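EmGH1 (Erythrobacter marinus, PDB 5Z87) is probably a beta-glucosidase of glycoside hydrolase family 3, expected to cleave terminal beta-linked glucose from oligosaccharides and glucosides. Local coordinates at residues Leu709-Ser714 / Phe743-Glu748; Leu689-Ser694 / Ile766-Gly771; Ile182-Asp187 / Tyr639-Pro644. One frame throughout, in Å; residues are numbered along the deposited sequence. Where two conformers were deposited one is given.

Contact 1 (Leu709-Ser714 / Phe743-Glu748); sequences LYIRDS and FELGPE. With MG (magnesium ion), chain E.
Leu709 lies across the ring of Phe743 from above: its CB stands 4.2 Å from the ring centroid and only 3° off the ring normal, so a CH-pi contact covers the middle of that face. The two side chains run antiparallel, each passing the other's flank, which leaves the far branch of the leucine beside the root of the phenylalanine, Leu709 CD2 lying 3.8 Å from Phe743 CB. With CG anti to the backbone N (chi1 -171°), Leu709 carries this same methyl on toward Leu745. These two leucines meet tip to tip, Leu709 CD2 against Leu745 CD1 at 3.7 Å. Leu745 CD1 is shared, also touching Ile711 CG2 at 3.9 Å, here with the side chains running past one another rather than end on.

The strands that carry these groups, 709-713 and 743-745, run roughly parallel at 26° with their axes 9.9 Å apart, a spacing bridged by side chains alone. They belong to different sheets of the fibronectin type III-like domain, and Ile768 and Val693 pack against Leu709 and Phe743 from the neighbouring strands.

Past the apolar patch, strand 709-713 ends in a metal site. Asp713 OD1 binds the magnesium ion at 2.0 Å, joined by four waters and the carbonyl oxygen of Ile715. The second carboxylate oxygen, Asp713 OD2, is placed to accept a hydrogen bond from one of those waters and forms a salt bridge with Arg720, which would help fix the rotation of the carboxylate. The chemistry is thus divided along one strand: dispersion and CH-pi contacts join it to the opposing sheet, while charge and metal coordination organise its C-terminal end.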
loop_
_atom_site.group_PDB
_atom_site.type_symbol
_atom_site.label_atom_id
_atom_site.label_comp_id
_atom_site.label_asym_id
_atom_site.label_seq_id
_atom_site.Cartn_x
_atom_site.Cartn_y
_atom_site.Cartn_z
ATOM N N LEU A 709 -6.119 -5.915 26.492
ATOM C CA LEU A 709 -5.049 -6.902 26.594
ATOM C C LEU A 709 -4.413 -7.138 25.222
ATOM O O LEU A 709 -5.117 -7.258 24.218
ATOM C CB LEU A 709 -5.589 -8.217 27.164
ATOM C CG LEU A 709 -4.573 -9.306 27.554
ATOM C CD1 LEU A 709 -3.890 -8.975 28.870
ATOM C CD2 LEU A 709 -5.257 -10.654 27.649
ATOM N N TYR A 710 -3.077 -7.192 25.187
ATOM C CA TYR A 710 -2.308 -7.396 23.964
ATOM C C TYR A 710 -1.193 -8.391 24.239
ATOM O O TYR A 710 -0.772 -8.582 25.385
ATOM C CB TYR A 710 -1.665 -6.098 23.447
ATOM C CG TYR A 710 -2.605 -4.960 23.155
ATOM C CD1 TYR A 710 -3.109 -4.164 24.182
ATOM C CD2 TYR A 710 -2.960 -4.641 21.838
ATOM C CE1 TYR A 710 -3.978 -3.087 23.901
ATOM C CE2 TYR A 710 -3.814 -3.573 21.551
ATOM C CZ TYR A 710 -4.320 -2.800 22.594
ATOM O OH TYR A 710 -5.172 -1.749 22.326
ATOM N N ILE A 711 -0.688 -9.014 23.173
ATOM C CA ILE A 711 0.461 -9.898 23.304
ATOM C C ILE A 711 1.472 -9.598 22.208
ATOM O O ILE A 711 1.152 -9.026 21.164
ATOM C CB ILE A 711 0.080 -11.396 23.258
ATOM C CG1 ILE A 711 -0.414 -11.766 21.861
ATOM C CG2 ILE A 711 -0.967 -11.737 24.338
ATOM C CD1 ILE A 711 -0.073 -13.165 21.456
ATOM N N ARG A 712 2.715 -9.997 22.468
ATOM C CA ARG A 712 3.778 -9.999 21.470
ATOM C C ARG A 712 4.487 -11.343 21.546
ATOM O O ARG A 712 4.969 -11.734 22.613
ATOM C CB ARG A 712 4.765 -8.844 21.698
ATOM C CG ARG A 712 6.188 -9.058 21.150
ATOM C CD ARG A 712 6.253 -9.029 19.624
ATOM N NE ARG A 712 7.633 -9.122 19.125
ATOM C CZ ARG A 712 7.963 -9.344 17.855
ATOM N NH1 ARG A 712 9.242 -9.414 17.498
ATOM N NH2 ARG A 712 7.022 -9.483 16.942
ATOM N N ASP A 713 4.542 -12.048 20.423
ATOM C CA ASP A 713 5.308 -13.284 20.320
ATOM C C ASP A 713 6.730 -12.868 19.945
ATOM O O ASP A 713 7.008 -12.544 18.784
ATOM C CB ASP A 713 4.657 -14.205 19.297
ATOM C CG ASP A 713 5.339 -15.543 19.189
ATOM O OD1 ASP A 713 6.281 -15.813 19.975
ATOM O OD2 ASP A 713 4.939 -16.311 18.289
ATOM N N SER A 714 7.627 -12.862 20.943
ATOM C CA SER A 714 8.947 -12.241 20.790
ATOM C C SER A 714 9.727 -12.841 19.627
ATOM O O SER A 714 10.340 -12.110 18.839
ATOM C CB SER A 714 9.758 -12.378 22.080
ATOM O OG SER A 714 9.166 -11.655 23.137
ATOM N N PHE A 743 -8.814 -12.122 32.414
ATOM C CA PHE A 743 -8.733 -12.610 31.045
ATOM C C PHE A 743 -8.193 -14.035 31.039
ATOM O O PHE A 743 -7.506 -14.476 31.970
ATOM C CB PHE A 743 -7.819 -11.731 30.177
ATOM C CG PHE A 743 -8.261 -10.301 30.060
ATOM C CD1 PHE A 743 -9.217 -9.936 29.135
ATOM C CD2 PHE A 743 -7.690 -9.319 30.849
ATOM C CE1 PHE A 743 -9.619 -8.610 29.007
ATOM C CE2 PHE A 743 -8.085 -8.000 30.727
ATOM C CZ PHE A 743 -9.053 -7.647 29.801
ATOM N N GLU A 744 -8.463 -14.752 29.958
ATOM C CA GLU A 744 -7.857 -16.067 29.790
ATOM C C GLU A 744 -7.364 -16.203 28.360
ATOM O O GLU A 744 -8.112 -15.939 27.414
ATOM C CB GLU A 744 -8.839 -17.199 30.137
ATOM C CG GLU A 744 -8.127 -18.528 30.425
ATOM C CD GLU A 744 -9.052 -19.631 30.932
ATOM O OE1 GLU A 744 -9.409 -20.516 30.132
ATOM O OE2 GLU A 744 -9.406 -19.624 32.133
ATOM N N LEU A 745 -6.108 -16.613 28.212
ATOM C CA LEU A 745 -5.478 -16.790 26.915
ATOM C C LEU A 745 -5.143 -18.258 26.697
ATOM O O LEU A 745 -4.943 -19.014 27.653
ATOM C CB LEU A 745 -4.208 -15.936 26.818
ATOM C CG LEU A 745 -4.508 -14.443 26.805
ATOM C CD1 LEU A 745 -3.225 -13.656 26.862
ATOM C CD2 LEU A 745 -5.275 -14.129 25.552
ATOM N N GLY A 746 -5.076 -18.661 25.433
ATOM C CA GLY A 746 -4.706 -20.018 25.098
ATOM C C GLY A 746 -3.944 -20.148 23.794
ATOM O O GLY A 746 -3.488 -19.160 23.201
ATOM N N PRO A 747 -3.805 -21.394 23.322
ATOM C CA PRO A 747 -3.037 -21.657 22.088
ATOM C C PRO A 747 -3.458 -20.824 20.891
ATOM O O PRO A 747 -2.607 -20.394 20.106
ATOM C CB PRO A 747 -3.309 -23.147 21.828
ATOM C CG PRO A 747 -3.628 -23.710 23.174
ATOM C CD PRO A 747 -4.377 -22.624 23.898
ATOM N N GLU A 748 -4.762 -20.625 20.709
ATOM C CA GLU A 748 -5.250 -19.821 19.600
ATOM C C GLU A 748 -4.841 -18.369 19.745
ATOM O O GLU A 748 -4.865 -17.630 18.758
ATOM C CB GLU A 748 -6.777 -19.926 19.496
ATOM C CG GLU A 748 -7.529 -19.127 20.566
ATOM C CD GLU A 748 -7.742 -19.879 21.903
ATOM O OE1 GLU A 748 -6.997 -20.851 22.190
ATOM O OE2 GLU A 748 -8.661 -19.476 22.668
HETATM MG MG MG E . 7.583 -17.329 20.057
HETATM O O HOH W 1 6.403 -18.325 18.567
HETATM O O HOH W 2 8.621 -16.158 21.472
HETATM O O HOH W 3 9.045 -18.764 19.756
HETATM O O HOH W 4 6.429 -18.521 21.490
#

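Contact 2 (Leu689-Ser694 / Ile766-Gly771); sequences LRVSVS and IVIMAG
Val693 sets both of its methyls over the CB of Ala770, the nearer being CG2 at 3.5 Å from Ala770 CB and the other CG1 at 4.0 Å from the same atom. The close approach fits the small alanine side chain, and the CA atoms of Val693 and Ala770 are 7.1 Å apart, against 8.7 Å for those of Val691 and Ile768, two residues earlier on each strand.

Where the gap is wider, Ile768 fills it. Its CG1 is anti to the carbonyl carbon (chi1 -67°) and the chain then extends, carrying CD1 out to two residues of the other strand. Val691 meets it tip to tip, with Val691 CG2 3.9 Å from Ile768 CD1, while the shorter branch, Ile768 CG2, faces Val691 CG1 at 4.1 Å. Leu689 comes in at a slant to the isoleucine and lays its CD2 3.8 Å from Ile768 CD1. One terminal methyl therefore serves two neighbours of the facing strand, a leucine and a valine that come at it from the same side, and the five residues that touch are all buried and all apolar.

Strands 689-694 and 766-771 run at 27° to each other, and their axes come within 8.4 Å, too far for direct backbone pairing. Each bonds within its own sheet: Val691 pairs with Phe743 of strand 738-745, and Met769 with Tyr710 of strand 703-713. Pro676 of strand 671-678 touches both Val691 and Ala770 and so borders the same apolar layer.

Two sheets stacked at a small angle, with every second residue of each strand directed into a shared hydrophobic interior, are the hallmark of a beta sandwich, here that of the fibronectin type III-like domain found in many family 3 glycoside hydrolases.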
loop_
_atom_site.group_PDB
_atom_site.type_symbol
_atom_site.label_atom_id
_atom_site.label_comp_id
_atom_site.label_asym_id
_atom_site.label_seq_id
_atom_site.Cartn_x
_atom_site.Cartn_y
_atom_site.Cartn_z
ATOM N N LEU A 689 -4.061 -19.804 30.061
ATOM C CA LEU A 689 -3.416 -18.986 31.081
ATOM C C LEU A 689 -4.359 -17.883 31.535
ATOM O O LEU A 689 -4.915 -17.150 30.710
ATOM C CB LEU A 689 -2.120 -18.368 30.550
ATOM C CG LEU A 689 -1.382 -17.436 31.514
ATOM C CD1 LEU A 689 -0.724 -18.246 32.623
ATOM C CD2 LEU A 689 -0.350 -16.603 30.773
ATOM N N ARG A 690 -4.526 -17.752 32.841
ATOM C CA ARG A 690 -5.308 -16.657 33.385
ATOM C C ARG A 690 -4.411 -15.445 33.628
ATOM O O ARG A 690 -3.278 -15.579 34.097
ATOM C CB ARG A 690 -5.998 -17.092 34.677
ATOM C CG ARG A 690 -6.904 -18.294 34.470
ATOM C CD ARG A 690 -7.985 -18.356 35.525
ATOM N NE ARG A 690 -7.439 -18.810 36.795
ATOM C CZ ARG A 690 -8.172 -19.109 37.863
ATOM N NH1 ARG A 690 -9.497 -18.991 37.818
ATOM N NH2 ARG A 690 -7.577 -19.518 38.978
ATOM N N VAL A 691 -4.918 -14.266 33.278
ATOM C CA VAL A 691 -4.216 -13.007 33.482
ATOM C C VAL A 691 -5.200 -11.998 34.064
ATOM O O VAL A 691 -6.328 -11.880 33.576
ATOM C CB VAL A 691 -3.603 -12.482 32.170
ATOM C CG1 VAL A 691 -2.970 -11.117 32.394
ATOM C CG2 VAL A 691 -2.562 -13.464 31.636
ATOM N N SER A 692 -4.785 -11.272 35.103
ATOM C CA SER A 692 -5.638 -10.262 35.715
ATOM C C SER A 692 -4.992 -8.884 35.629
ATOM O O SER A 692 -3.765 -8.753 35.576
ATOM C CB SER A 692 -5.933 -10.581 37.174
ATOM O OG SER A 692 -4.770 -10.414 37.960
ATOM N N VAL A 693 -5.843 -7.859 35.618
ATOM C CA VAL A 693 -5.441 -6.461 35.497
ATOM C C VAL A 693 -6.330 -5.650 36.426
ATOM O O VAL A 693 -7.550 -5.626 36.242
ATOM C CB VAL A 693 -5.595 -5.928 34.061
ATOM C CG1 VAL A 693 -5.085 -4.480 33.961
ATOM C CG2 VAL A 693 -4.915 -6.838 33.055
ATOM N N SER A 694 -5.736 -4.964 37.394
ATOM C CA SER A 694 -6.510 -4.080 38.257
ATOM C C SER A 694 -6.624 -2.694 37.639
ATOM O O SER A 694 -5.663 -2.161 37.067
ATOM C CB SER A 694 -5.898 -3.978 39.660
ATOM O OG SER A 694 -4.686 -3.251 39.656
ATOM N N ILE A 766 6.411 -14.978 25.504
ATOM C CA ILE A 766 5.290 -14.131 25.125
ATOM C C ILE A 766 5.270 -12.951 26.079
ATOM O O ILE A 766 5.360 -13.137 27.298
ATOM C CB ILE A 766 3.949 -14.880 25.178
ATOM C CG1 ILE A 766 4.015 -16.198 24.384
ATOM C CG2 ILE A 766 2.833 -13.948 24.703
ATOM C CD1 ILE A 766 4.030 -16.012 22.851
ATOM N N VAL A 767 5.176 -11.742 25.524
ATOM C CA VAL A 767 4.976 -10.531 26.307
ATOM C C VAL A 767 3.478 -10.283 26.366
ATOM O O VAL A 767 2.804 -10.288 25.331
ATOM C CB VAL A 767 5.713 -9.330 25.684
ATOM C CG1 VAL A 767 5.617 -8.098 26.600
ATOM C CG2 VAL A 767 7.166 -9.669 25.419
ATOM N N ILE A 768 2.948 -10.106 27.572
ATOM C CA ILE A 768 1.530 -9.830 27.781
ATOM C C ILE A 768 1.411 -8.391 28.255
ATOM O O ILE A 768 2.099 -7.990 29.196
ATOM C CB ILE A 768 0.903 -10.809 28.792
ATOM C CG1 ILE A 768 0.877 -12.226 28.221
ATOM C CG2 ILE A 768 -0.499 -10.371 29.155
ATOM C CD1 ILE A 768 0.546 -13.271 29.247
ATOM N N MET A 769 0.563 -7.613 27.588
ATOM C CA MET A 769 0.453 -6.183 27.836
ATOM C C MET A 769 -0.991 -5.810 28.141
ATOM O O MET A 769 -1.927 -6.414 27.614
ATOM C CB MET A 769 0.955 -5.375 26.639
ATOM C CG MET A 769 2.436 -5.596 26.322
ATOM S SD MET A 769 2.810 -5.199 24.602
ATOM C CE MET A 769 2.372 -6.741 23.828
ATOM N N ALA A 770 -1.163 -4.807 29.006
ATOM C CA ALA A 770 -2.497 -4.348 29.370
ATOM C C ALA A 770 -2.467 -2.860 29.688
ATOM O O ALA A 770 -1.471 -2.334 30.187
ATOM C CB ALA A 770 -3.055 -5.140 30.560
ATOM N N GLY A 771 -3.572 -2.192 29.399
ATOM C CA GLY A 771 -3.680 -0.768 29.606
ATOM C C GLY A 771 -4.960 -0.233 28.997
ATOM O O GLY A 771 -5.764 -0.988 28.434
#

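Contact 3 (Ile182-Asp187 / Tyr639-Pro644); sequences IDICTD and YYYQKP
Thr186 and Ile184 make the apolar part of this contact, each presenting a methyl to the hydroxyl end of Tyr641. Ile184 CG2 approaches Tyr641 OH to 3.7 Å, and Thr186 CG2, on a side chain set nearly perpendicular to that tyrosine, lies 3.8 Å from the same oxygen. Thr186 also lies alongside Tyr639 with both side chains headed in one direction, Thr186 CB being 4.0 Å from Tyr639 CD2.

Within segment 639-644 the aromatic rings also pack on one another. Tyr639 CD1 sits 3.4 Å above the centre of the Tyr641 ring, while on Tyr639 itself one face is covered by the amide nitrogen of Gln642. That amide is aimed by a hydrogen bond from Gln642 NE2 to Tyr639 O, 2.7 Å long, fairly straight at 164° and directed at a lone pair in the carbonyl plane. Chi1 of 44° tucks the Tyr641 ring between its own backbone N and carbonyl carbon, and its backbone forms the centre of an inverse gamma turn.

The polar link between the segments is a bridge through water 5, which donates to Thr186 O at 2.6 Å and accepts only a weak bond from Tyr639 N. The direct hydrogen bonds of Tyr641 OH, to the carbonyl oxygen of Glu199, and of Thr186 OG1, to Gln240, go outside the two segments. Beyond the contact, Lys643 forms a salt bridge with Glu283 of the second subunit.

Between the two segments themselves, then, the chemistry is methyl contact with a tyrosine hydroxyl, Thr186 beside Tyr639, and one water bridge with a weak arm. The bond from Tyr641 to Glu199 adds a direct polar tie to this junction of the N-terminal TIM-barrel and C-terminal domains.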
loop_
_atom_site.group_PDB
_atom_site.type_symbol
_atom_site.label_atom_id
_atom_site.label_comp_id
_atom_site.label_asym_id
_atom_site.label_seq_id
_atom_site.Cartn_x
_atom_site.Cartn_y
_atom_site.Cartn_z
ATOM N N ILE A 182 -17.577 -7.609 7.479
ATOM C CA ILE A 182 -16.527 -7.896 8.439
ATOM C C ILE A 182 -15.168 -7.786 7.758
ATOM O O ILE A 182 -14.231 -8.521 8.085
ATOM C CB ILE A 182 -16.733 -9.264 9.101
ATOM C CG1 ILE A 182 -16.846 -10.378 8.059
ATOM C CG2 ILE A 182 -17.996 -9.215 9.948
ATOM C CD1 ILE A 182 -17.082 -11.763 8.693
ATOM N N ASP A 183 -15.058 -6.851 6.816
ATOM C CA ASP A 183 -13.768 -6.467 6.263
ATOM C C ASP A 183 -12.932 -5.751 7.324
ATOM O O ASP A 183 -13.437 -5.298 8.355
ATOM C CB ASP A 183 -13.958 -5.561 5.041
ATOM C CG ASP A 183 -14.779 -6.234 3.932
ATOM O OD1 ASP A 183 -14.499 -7.421 3.636
ATOM O OD2 ASP A 183 -15.703 -5.593 3.370
ATOM N N ILE A 184 -11.633 -5.657 7.058
ATOM C CA ILE A 184 -10.677 -5.016 7.953
ATOM C C ILE A 184 -10.345 -3.657 7.366
ATOM O O ILE A 184 -9.958 -3.561 6.195
ATOM C CB ILE A 184 -9.406 -5.868 8.105
ATOM C CG1 ILE A 184 -9.774 -7.338 8.339
ATOM C CG2 ILE A 184 -8.498 -5.322 9.207
ATOM C CD1 ILE A 184 -10.493 -7.591 9.665
ATOM N N CYS A 185 -10.500 -2.603 8.168
ATOM C CA CYS A 185 -10.210 -1.244 7.703
ATOM C C CYS A 185 -8.740 -0.952 7.963
ATOM O O CYS A 185 -8.368 -0.473 9.030
ATOM C CB CYS A 185 -11.092 -0.210 8.398
ATOM S SG CYS A 185 -10.751 1.504 7.780
ATOM N N THR A 186 -7.888 -1.253 6.984
ATOM C CA THR A 186 -6.479 -0.879 7.043
ATOM C C THR A 186 -6.172 0.391 6.258
ATOM O O THR A 186 -5.050 0.900 6.337
ATOM C CB THR A 186 -5.592 -2.013 6.505
ATOM O OG1 THR A 186 -5.955 -2.287 5.145
ATOM C CG2 THR A 186 -5.743 -3.275 7.346
ATOM N N ASP A 187 -7.124 0.907 5.485
ATOM C CA ASP A 187 -6.881 2.080 4.649
ATOM C C ASP A 187 -8.068 3.031 4.748
ATOM O O ASP A 187 -9.077 2.859 4.040
ATOM C CB ASP A 187 -6.614 1.687 3.201
ATOM C CG ASP A 187 -5.872 2.772 2.441
ATOM O OD1 ASP A 187 -6.201 3.966 2.626
ATOM O OD2 ASP A 187 -4.956 2.433 1.659
ATOM N N TYR A 639 -1.974 1.174 10.897
ATOM C CA TYR A 639 -2.619 0.293 11.858
ATOM C C TYR A 639 -1.593 -0.222 12.864
ATOM O O TYR A 639 -0.429 -0.474 12.529
ATOM C CB TYR A 639 -3.331 -0.867 11.140
ATOM C CG TYR A 639 -2.449 -1.678 10.207
ATOM C CD1 TYR A 639 -1.631 -2.694 10.699
ATOM C CD2 TYR A 639 -2.448 -1.436 8.833
ATOM C CE1 TYR A 639 -0.822 -3.438 9.854
ATOM C CE2 TYR A 639 -1.653 -2.171 7.977
ATOM C CZ TYR A 639 -0.834 -3.176 8.488
ATOM O OH TYR A 639 -0.017 -3.915 7.639
ATOM N N TYR A 640 -2.044 -0.382 14.115
ATOM C CA TYR A 640 -1.126 -0.524 15.246
ATOM C C TYR A 640 -0.313 -1.818 15.195
ATOM O O TYR A 640 0.818 -1.834 15.686
ATOM C CB TYR A 640 -1.891 -0.447 16.587
ATOM C CG TYR A 640 -2.591 -1.737 16.978
ATOM C CD1 TYR A 640 -3.907 -1.991 16.592
ATOM C CD2 TYR A 640 -1.927 -2.711 17.723
ATOM C CE1 TYR A 640 -4.542 -3.181 16.951
ATOM C CE2 TYR A 640 -2.536 -3.896 18.058
ATOM C CZ TYR A 640 -3.839 -4.128 17.674
ATOM O OH TYR A 640 -4.414 -5.319 18.029
ATOM N N TYR A 641 -0.866 -2.913 14.651
ATOM C CA TYR A 641 -0.193 -4.209 14.780
ATOM C C TYR A 641 0.865 -4.365 13.698
ATOM O O TYR A 641 0.864 -5.356 12.955
ATOM C CB TYR A 641 -1.193 -5.391 14.754
ATOM C CG TYR A 641 -2.251 -5.266 13.686
ATOM C CD1 TYR A 641 -3.384 -4.477 13.896
ATOM C CD2 TYR A 641 -2.122 -5.921 12.463
ATOM C CE1 TYR A 641 -4.344 -4.341 12.919
ATOM C CE2 TYR A 641 -3.082 -5.786 11.472
ATOM C CZ TYR A 641 -4.196 -5.002 11.707
ATOM O OH TYR A 641 -5.172 -4.865 10.741
ATOM N N GLN A 642 1.770 -3.382 13.607
ATOM C CA GLN A 642 2.851 -3.431 12.637
ATOM C C GLN A 642 3.782 -4.596 12.949
ATOM O O GLN A 642 3.918 -5.020 14.097
ATOM C CB GLN A 642 3.648 -2.120 12.646
ATOM C CG GLN A 642 2.847 -0.877 12.254
ATOM C CD GLN A 642 2.506 -0.866 10.781
ATOM O OE1 GLN A 642 3.362 -1.122 9.937
ATOM N NE2 GLN A 642 1.240 -0.597 10.461
ATOM N N LYS A 643 4.441 -5.101 11.908
ATOM C CA LYS A 643 5.596 -5.969 12.079
ATOM C C LYS A 643 6.693 -5.153 12.756
ATOM O O LYS A 643 6.585 -3.925 12.789
ATOM C CB LYS A 643 6.041 -6.508 10.717
ATOM C CG LYS A 643 4.990 -7.341 10.003
ATOM C CD LYS A 643 4.560 -8.517 10.870
ATOM C CE LYS A 643 3.814 -9.567 10.052
ATOM N NZ LYS A 643 4.766 -10.155 9.082
ATOM N N PRO A 644 7.753 -5.763 13.302
ATOM C CA PRO A 644 8.834 -4.950 13.896
ATOM C C PRO A 644 9.434 -3.943 12.940
ATOM O O PRO A 644 9.969 -2.923 13.391
ATOM C CB PRO A 644 9.877 -5.987 14.308
ATOM C CG PRO A 644 9.090 -7.260 14.495
ATOM C CD PRO A 644 7.978 -7.210 13.488
HETATM O O HOH W 5 -3.645 2.018 8.285
#

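In the fold
From the N terminus, the loop after barrel strand 176-177 supplies the first half of contact 3, which closes some 450 residues later at 639-644 and so brings the N-terminal and C-terminal glycosidase domains together. The chain then enters the fibronectin type III-like domain. Contact 2 opens at 689-694 and closes at 766-771; contact 1 opens and closes between those ends, so the two nest and neither crosses contact 3. Both join the same pair of sheets, with strands 689-697 and 738-745 adjacent in one and 703-713 and 764-771 in the other. Tyr710 packing on Tyr640, and Arg712 on Pro644, connects contact 1 with contact 3.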